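Local coordinates for protein peroxiredoxin 5 (Alvinella pompejana, PDB 2XHF) that probably reduces hydrogen peroxide and organic hydroperoxides at the expense of thiols, as an antioxidant enzyme of the peroxiredoxin family, at residues F34-V39 against R105-M110; P21-Y26 against G112-A117; I46-V51 against I80-V85. All blocks are in the same frame, centred on the assembly; numbering follows the deposited sequence.

Contact 1: F34-V39 against R105-M110; sequences FPIHDV and RMLADM
The guanidinium of R105, which touches F34 and V39, is gripped by a water at NH1 and by E27 at NE. Water 1 sits in the guanidinium plane and accepts from R105 NH1 at 3.0 Å. The same water donates weakly to the carbonyl O of D38, so a single bridging molecule spans the two segments where they form no direct hydrogen bond. The bond from R105 NE to E27 is a salt bridge, which is likely to fix the group's rotation. Bends at chi2 (-75°) and chi3 (-62°) fold the chain of R105 rather than letting it extend. R105 NH2 approaches the tip of the F34 ring, 3.7 Å from F34 CZ, with the two planes turned 42° apart; the meeting is oblique and no stack results. V39 CG2 also lies near this nitrogen, again at an angle to the guanidinium plane.

Beyond the charged group the contact is purely apolar, and L107 is shared among three partners. L107 CD2 meets F34 CZ at 4.0 Å, near the plane of the ring, and therefore at its edge. On the other branch, L107 CD1 lies 4.0 Å from I36 CD1, with the two side chains crossing at about a right angle. V39 CG2 is 4.3 Å from L107 CD1. V39 is presented here by a tight turn, in which V39 N bonds to I36 O at 2.9 Å.

Strand 33-35 pairs antiparallel with strand 24-26, and I36 and V39 also touch I83 and T79 of strand 79-84. Strand 105-108, an outermost strand of the mixed sheet within this chain, turns L107 toward this layer, whereas M106 packs on the opposite side against M91 and W94 of helix 88-98.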
# COMPACT_ATOMS: atom_id res chain seq x y z
N PHE A 34 9.35 -12.34 -10.65
CA PHE A 34 9.52 -13.10 -11.88
C PHE A 34 9.19 -12.17 -13.04
O PHE A 34 8.47 -11.18 -12.88
CB PHE A 34 8.57 -14.32 -11.90
CG PHE A 34 7.17 -13.98 -11.53
CD1 PHE A 34 6.27 -13.56 -12.48
CD2 PHE A 34 6.75 -14.06 -10.22
CE1 PHE A 34 4.98 -13.23 -12.16
CE2 PHE A 34 5.45 -13.73 -9.87
CZ PHE A 34 4.56 -13.30 -10.84
N PRO A 35 9.73 -12.49 -14.22
CA PRO A 35 9.36 -11.66 -15.37
C PRO A 35 7.88 -11.76 -15.64
O PRO A 35 7.28 -12.83 -15.60
CB PRO A 35 10.13 -12.34 -16.53
CG PRO A 35 11.25 -13.08 -15.88
CD PRO A 35 10.72 -13.53 -14.55
N ILE A 36 7.28 -10.63 -15.95
CA ILE A 36 5.86 -10.65 -16.30
C ILE A 36 5.60 -11.54 -17.52
O ILE A 36 4.50 -12.08 -17.67
CB ILE A 36 5.31 -9.22 -16.50
CG1 ILE A 36 3.78 -9.25 -16.54
CG2 ILE A 36 5.90 -8.52 -17.70
CD1 ILE A 36 3.14 -7.87 -16.50
N HIS A 37 6.60 -11.71 -18.38
CA HIS A 37 6.45 -12.65 -19.50
C HIS A 37 6.06 -14.06 -19.07
O HIS A 37 5.47 -14.80 -19.86
CB HIS A 37 7.72 -12.69 -20.33
CG HIS A 37 7.84 -11.55 -21.29
ND1 HIS A 37 8.62 -11.61 -22.42
CD2 HIS A 37 7.23 -10.34 -21.32
CE1 HIS A 37 8.53 -10.48 -23.08
NE2 HIS A 37 7.68 -9.69 -22.44
N ASP A 38 6.40 -14.45 -17.84
CA ASP A 38 6.00 -15.78 -17.38
C ASP A 38 4.50 -15.93 -17.35
O ASP A 38 3.98 -17.03 -17.50
CB ASP A 38 6.51 -16.07 -15.96
CG ASP A 38 8.02 -16.25 -15.88
OD1 ASP A 38 8.71 -16.31 -16.92
OD2 ASP A 38 8.50 -16.36 -14.74
N VAL A 39 3.78 -14.83 -17.13
CA VAL A 39 2.34 -14.93 -16.93
C VAL A 39 1.63 -15.27 -18.24
O VAL A 39 0.66 -16.02 -18.24
CB VAL A 39 1.80 -13.60 -16.33
CG1 VAL A 39 0.29 -13.66 -16.17
CG2 VAL A 39 2.48 -13.31 -15.00
N ARG A 105 -4.66 -12.79 -11.09
CA ARG A 105 -3.30 -12.68 -10.60
C ARG A 105 -3.04 -11.22 -10.22
O ARG A 105 -3.25 -10.33 -11.03
CB ARG A 105 -2.33 -13.12 -11.69
CG ARG A 105 -2.49 -14.57 -12.16
CD ARG A 105 -1.94 -15.57 -11.15
NE ARG A 105 -0.51 -15.41 -10.93
CZ ARG A 105 0.44 -15.82 -11.76
NH1 ARG A 105 0.14 -16.48 -12.89
NH2 ARG A 105 1.69 -15.59 -11.45
N MET A 106 -2.56 -11.01 -9.01
CA MET A 106 -2.34 -9.67 -8.49
C MET A 106 -0.87 -9.36 -8.56
O MET A 106 -0.08 -9.82 -7.72
CB MET A 106 -2.87 -9.57 -7.06
CG MET A 106 -4.38 -9.69 -6.98
SD MET A 106 -5.14 -8.10 -7.40
CE MET A 106 -6.83 -8.58 -7.75
N LEU A 107 -0.51 -8.58 -9.57
CA LEU A 107 0.87 -8.27 -9.88
C LEU A 107 1.25 -6.87 -9.35
O LEU A 107 0.62 -5.88 -9.67
CB LEU A 107 1.11 -8.35 -11.38
CG LEU A 107 0.71 -9.66 -12.05
CD1 LEU A 107 1.03 -9.56 -13.53
CD2 LEU A 107 1.40 -10.86 -11.41
N ALA A 108 2.29 -6.85 -8.54
CA ALA A 108 2.79 -5.61 -7.94
C ALA A 108 3.97 -5.09 -8.73
O ALA A 108 5.04 -5.70 -8.73
CB ALA A 108 3.17 -5.85 -6.50
N ASP A 109 3.75 -4.02 -9.47
CA ASP A 109 4.81 -3.31 -10.20
C ASP A 109 5.49 -2.36 -9.22
O ASP A 109 5.37 -1.12 -9.30
CB ASP A 109 4.17 -2.52 -11.34
CG ASP A 109 5.20 -1.85 -12.24
OD1 ASP A 109 6.35 -2.36 -12.31
OD2 ASP A 109 4.86 -0.83 -12.88
N MET A 110 6.20 -2.95 -8.27
CA MET A 110 6.53 -2.24 -7.04
C MET A 110 7.40 -1.01 -7.25
O MET A 110 7.26 -0.03 -6.53
CB MET A 110 7.21 -3.21 -6.08
CG MET A 110 7.63 -2.57 -4.79
SD MET A 110 8.13 -3.80 -3.60
CE MET A 110 9.47 -4.56 -4.38
O HOH W 1 2.47 -17.66 -14.42

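Contact 2: P21-Y26 against G112-A117; sequences PDVLVY and GEFTRA
P21 and V23 pack against F114, P21 also meeting A117 and V23 meeting E113. The proline ring puts P21 CD against F114 CE1 at 3.6 Å, crossing the aromatic side chain at about a right angle. P21 O lies beside the same ring carbon, near the ring plane, so the carbonyl approaches the aromatic edge. One helical turn further on, A117 CB packs against P21 CB at 3.6 Å. V23 directs its CG2 methyl onto F114 CB, also at 3.6 Å, and this methyl lies near the plane of the ring at its edge. V23 CG1 and CB pass alongside the carboxylate end of E113, the two side chains running in opposite directions, with V23 CB 4.1 Å from E113 CD.

The polar link is made through solvent. E113 OE1 accepts from two waters that reach the backbone of L24 at both its polar atoms. Water 2 donates to L24 O at 2.7 Å, while water 3 accepts from L24 N at 2.9 Å. An extended chain beyond CG carries the carboxylate out to this pair from the exposed side of the helix.

A second shell positions these groups. F114 CG lies anti to the backbone N (chi1 -178°), and the ring also touches I83 of strand 79-84 and L47. D109 bonds through OD1 to the F114 amide and through OD2 to T115 OG1, tying the first turn of the helix to the turn that follows strand 105-108. G112 stands at the N-cap position, where a side-chain CB would run into R116 NH1. On the other segment, backbone bonds from V23 to I36 and from V25 to F34 hold the chain in an antiparallel hairpin, consistent with the N-terminal strands that peroxiredoxins add to the thioredoxin fold.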
# COMPACT_ATOMS: atom_id res chain seq x y z
N PRO A 21 6.75 -5.04 -22.17
CA PRO A 21 8.06 -4.92 -21.51
C PRO A 21 8.36 -6.15 -20.66
O PRO A 21 7.50 -6.63 -19.93
CB PRO A 21 7.89 -3.69 -20.62
CG PRO A 21 6.87 -2.87 -21.32
CD PRO A 21 5.90 -3.86 -21.91
N ASP A 22 9.59 -6.61 -20.78
CA ASP A 22 10.08 -7.82 -20.16
C ASP A 22 10.73 -7.39 -18.84
O ASP A 22 11.94 -7.29 -18.75
CB ASP A 22 11.11 -8.45 -21.13
CG ASP A 22 11.54 -9.85 -20.76
OD1 ASP A 22 10.99 -10.47 -19.81
OD2 ASP A 22 12.46 -10.34 -21.48
N VAL A 23 9.91 -7.11 -17.83
CA VAL A 23 10.45 -6.67 -16.55
C VAL A 23 9.92 -7.54 -15.42
O VAL A 23 8.91 -8.24 -15.57
CB VAL A 23 10.13 -5.21 -16.26
CG1 VAL A 23 10.41 -4.32 -17.47
CG2 VAL A 23 8.74 -5.08 -15.84
N LEU A 24 10.62 -7.51 -14.29
CA LEU A 24 10.23 -8.25 -13.10
C LEU A 24 9.04 -7.61 -12.41
O LEU A 24 8.98 -6.38 -12.26
CB LEU A 24 11.39 -8.29 -12.11
CG LEU A 24 12.60 -9.15 -12.46
CD1 LEU A 24 13.59 -9.05 -11.33
CD2 LEU A 24 12.17 -10.60 -12.68
N VAL A 25 8.09 -8.44 -12.02
CA VAL A 25 7.01 -8.01 -11.15
C VAL A 25 6.99 -8.91 -9.93
O VAL A 25 7.67 -9.92 -9.87
CB VAL A 25 5.65 -7.99 -11.87
CG1 VAL A 25 5.67 -6.99 -13.00
CG2 VAL A 25 5.31 -9.37 -12.40
N TYR A 26 6.23 -8.48 -8.93
CA TYR A 26 6.20 -9.16 -7.65
C TYR A 26 4.80 -9.67 -7.37
O TYR A 26 3.82 -9.10 -7.86
CB TYR A 26 6.65 -8.19 -6.55
CG TYR A 26 8.02 -7.66 -6.78
CD1 TYR A 26 8.25 -6.65 -7.72
CD2 TYR A 26 9.10 -8.16 -6.08
CE1 TYR A 26 9.53 -6.18 -7.95
CE2 TYR A 26 10.37 -7.71 -6.31
CZ TYR A 26 10.59 -6.71 -7.24
OH TYR A 26 11.86 -6.26 -7.45
N GLY A 112 7.50 0.57 -10.11
CA GLY A 112 6.91 1.27 -11.24
C GLY A 112 7.65 1.03 -12.54
O GLY A 112 7.44 1.75 -13.53
N GLU A 113 8.47 -0.01 -12.59
CA GLU A 113 9.30 -0.24 -13.76
C GLU A 113 8.47 -0.62 -15.00
O GLU A 113 8.74 -0.15 -16.11
CB GLU A 113 10.36 -1.31 -13.48
CG GLU A 113 11.34 -1.45 -14.61
CD GLU A 113 12.44 -2.45 -14.32
OE1 GLU A 113 12.31 -3.23 -13.34
OE2 GLU A 113 13.43 -2.45 -15.07
N PHE A 114 7.47 -1.48 -14.82
CA PHE A 114 6.64 -1.91 -15.94
C PHE A 114 5.83 -0.74 -16.47
O PHE A 114 5.75 -0.51 -17.68
CB PHE A 114 5.72 -3.06 -15.55
CG PHE A 114 4.88 -3.58 -16.69
CD1 PHE A 114 5.41 -4.44 -17.62
CD2 PHE A 114 3.56 -3.21 -16.83
CE1 PHE A 114 4.65 -4.93 -18.66
CE2 PHE A 114 2.78 -3.68 -17.86
CZ PHE A 114 3.32 -4.55 -18.78
N THR A 115 5.27 0.02 -15.54
CA THR A 115 4.47 1.18 -15.86
C THR A 115 5.29 2.22 -16.65
O THR A 115 4.84 2.75 -17.67
CB THR A 115 3.91 1.77 -14.56
OG1 THR A 115 2.99 0.84 -13.98
CG2 THR A 115 3.20 3.11 -14.79
N ARG A 116 6.51 2.47 -16.21
CA ARG A 116 7.36 3.41 -16.93
C ARG A 116 7.72 2.87 -18.30
O ARG A 116 7.74 3.63 -19.28
CB ARG A 116 8.62 3.73 -16.14
CG ARG A 116 8.38 4.76 -15.05
CD ARG A 116 9.67 5.26 -14.43
NE ARG A 116 10.47 4.17 -13.88
CZ ARG A 116 10.30 3.63 -12.67
NH1 ARG A 116 9.37 4.11 -11.85
NH2 ARG A 116 11.08 2.63 -12.28
N ALA A 117 8.02 1.58 -18.40
CA ALA A 117 8.43 0.99 -19.66
C ALA A 117 7.27 1.04 -20.64
O ALA A 117 7.46 1.24 -21.84
CB ALA A 117 8.90 -0.44 -19.43
O HOH W 2 10.53 -4.29 -11.41
O HOH W 3 12.96 -5.80 -14.15

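Contact 3: I46-V51 against I80-V85; sequences ILFSVV and IACIAV
F48 rises from its strand beside I80 and C82, on the sheet face that also bears I46. From CB, a chi1 of 72° sets CG between the backbone N and carbonyl carbon, and the ring leans across the neighbouring strand. F48 CD1 lies 3.5 Å from A81 O, which meets the ring obliquely. Next along, F48 CE1 has the I80 CG2 methyl at the ring edge, 3.9 Å away. At the tip, F48 CZ touches C82 CB at 3.6 Å. That CB sits over one face as a CH-pi contact, 29° off the ring normal. F48 CE2 faces C82 SG at 3.8 Å, an oblique sulfur-aromatic approach. The ring also stacks with that of Y65.

The backbone of F48 is gripped from both ends: F48 N donates to A81 O at 2.9 Å, and F48 O accepts from I83 N at the same length. Bonds from A81 N to I46 O and from V50 N to I83 O continue this parallel ladder. On the opposite face L47 CD1 bridges A81 CB and I83 CG2.

An alanine in place of F48 would probably open a gap beside C82 and I80 and leave the Y65 ring without its stacking partner.

Side chains across the contact thus meet through dispersion, with sulfur and pi electrons adding polarisable surface, while amide hydrogen bonds fix the register in this buried core.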
# COMPACT_ATOMS: atom_id res chain seq x y z
N ILE A 46 -5.52 -11.52 -20.20
CA ILE A 46 -5.92 -10.14 -20.01
C ILE A 46 -5.00 -9.52 -18.97
O ILE A 46 -4.71 -10.14 -17.95
CB ILE A 46 -7.37 -10.05 -19.49
CG1 ILE A 46 -8.34 -10.60 -20.53
CG2 ILE A 46 -7.71 -8.60 -19.15
CD1 ILE A 46 -9.66 -11.07 -19.93
N LEU A 47 -4.52 -8.32 -19.26
CA LEU A 47 -3.76 -7.52 -18.31
C LEU A 47 -4.43 -6.17 -18.16
O LEU A 47 -4.61 -5.44 -19.15
CB LEU A 47 -2.32 -7.31 -18.80
CG LEU A 47 -1.43 -6.47 -17.87
CD1 LEU A 47 -1.20 -7.16 -16.51
CD2 LEU A 47 -0.08 -6.16 -18.53
N PHE A 48 -4.83 -5.82 -16.94
CA PHE A 48 -5.42 -4.51 -16.70
C PHE A 48 -4.81 -3.90 -15.46
O PHE A 48 -4.29 -4.60 -14.58
CB PHE A 48 -6.96 -4.56 -16.60
CG PHE A 48 -7.48 -5.20 -15.33
CD1 PHE A 48 -7.60 -6.58 -15.23
CD2 PHE A 48 -7.85 -4.43 -14.24
CE1 PHE A 48 -8.07 -7.16 -14.08
CE2 PHE A 48 -8.33 -5.02 -13.10
CZ PHE A 48 -8.44 -6.38 -13.02
N SER A 49 -4.82 -2.57 -15.42
CA SER A 49 -4.23 -1.84 -14.30
C SER A 49 -5.25 -1.16 -13.40
O SER A 49 -6.36 -0.83 -13.81
CB SER A 49 -3.26 -0.81 -14.84
OG SER A 49 -3.97 0.14 -15.64
N VAL A 50 -4.82 -0.91 -12.16
CA VAL A 50 -5.51 0.01 -11.28
C VAL A 50 -4.49 1.02 -10.75
O VAL A 50 -3.30 0.76 -10.76
CB VAL A 50 -6.21 -0.70 -10.11
CG1 VAL A 50 -7.31 -1.60 -10.62
CG2 VAL A 50 -5.20 -1.45 -9.21
N VAL A 51 -4.99 2.17 -10.29
CA VAL A 51 -4.13 3.22 -9.76
C VAL A 51 -3.47 2.75 -8.46
O VAL A 51 -2.32 3.07 -8.18
CB VAL A 51 -4.94 4.52 -9.57
CG1 VAL A 51 -4.10 5.61 -8.89
CG2 VAL A 51 -5.45 4.99 -10.94
N ILE A 80 -5.94 -13.86 -16.20
CA ILE A 80 -6.28 -12.46 -16.01
C ILE A 80 -5.39 -11.93 -14.92
O ILE A 80 -5.29 -12.52 -13.84
CB ILE A 80 -7.76 -12.28 -15.59
CG1 ILE A 80 -8.68 -13.02 -16.54
CG2 ILE A 80 -8.14 -10.79 -15.49
CD1 ILE A 80 -10.09 -13.20 -16.01
N ALA A 81 -4.74 -10.81 -15.19
CA ALA A 81 -3.85 -10.19 -14.23
C ALA A 81 -4.19 -8.72 -14.05
O ALA A 81 -4.45 -8.01 -15.02
CB ALA A 81 -2.41 -10.32 -14.69
N CYS A 82 -4.19 -8.30 -12.79
CA CYS A 82 -4.34 -6.91 -12.41
C CYS A 82 -2.98 -6.43 -11.93
O CYS A 82 -2.37 -7.09 -11.11
CB CYS A 82 -5.33 -6.81 -11.26
SG CYS A 82 -5.52 -5.15 -10.57
N ILE A 83 -2.53 -5.29 -12.44
CA ILE A 83 -1.23 -4.75 -12.08
C ILE A 83 -1.39 -3.35 -11.48
O ILE A 83 -2.18 -2.54 -11.96
CB ILE A 83 -0.27 -4.75 -13.29
CG1 ILE A 83 1.15 -4.42 -12.88
CG2 ILE A 83 -0.74 -3.86 -14.42
CD1 ILE A 83 2.21 -4.96 -13.89
N ALA A 84 -0.62 -3.09 -10.43
CA ALA A 84 -0.61 -1.78 -9.79
C ALA A 84 0.77 -1.48 -9.24
O ALA A 84 1.52 -2.39 -8.89
CB ALA A 84 -1.60 -1.77 -8.65
N VAL A 85 1.07 -0.20 -9.10
CA VAL A 85 2.30 0.23 -8.48
C VAL A 85 2.02 0.25 -6.97
O VAL A 85 1.51 1.24 -6.41
CB VAL A 85 2.76 1.59 -9.04
CG1 VAL A 85 4.05 2.04 -8.37
CG2 VAL A 85 2.94 1.52 -10.56
O HOH W 4 -0.81 1.78 -10.19

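In the fold
The three contacts show how neighbouring strands of one sheet carry the layer packed on it. Contact 3 lies about 2 Å from the centre of the chain, and contact 1 about 9 Å from it, centre to centre. Strand 79-84 is common ground: D109 N probably bonds to A84 O at 2.8 Å, just past the paired strands. Contacts 1 and 2, with centres about 8 Å apart, are probably joined by a hydrogen bond from A108 N to Y26 O, also at 2.8 Å. F114 of contact 2 also touches contact 3, F114 CZ lying 3.8 Å from L47 CD2. In peroxiredoxins the strand corresponding to 44-49 leads toward the active-site loop, so contact 3 probably lies on the approach to that loop.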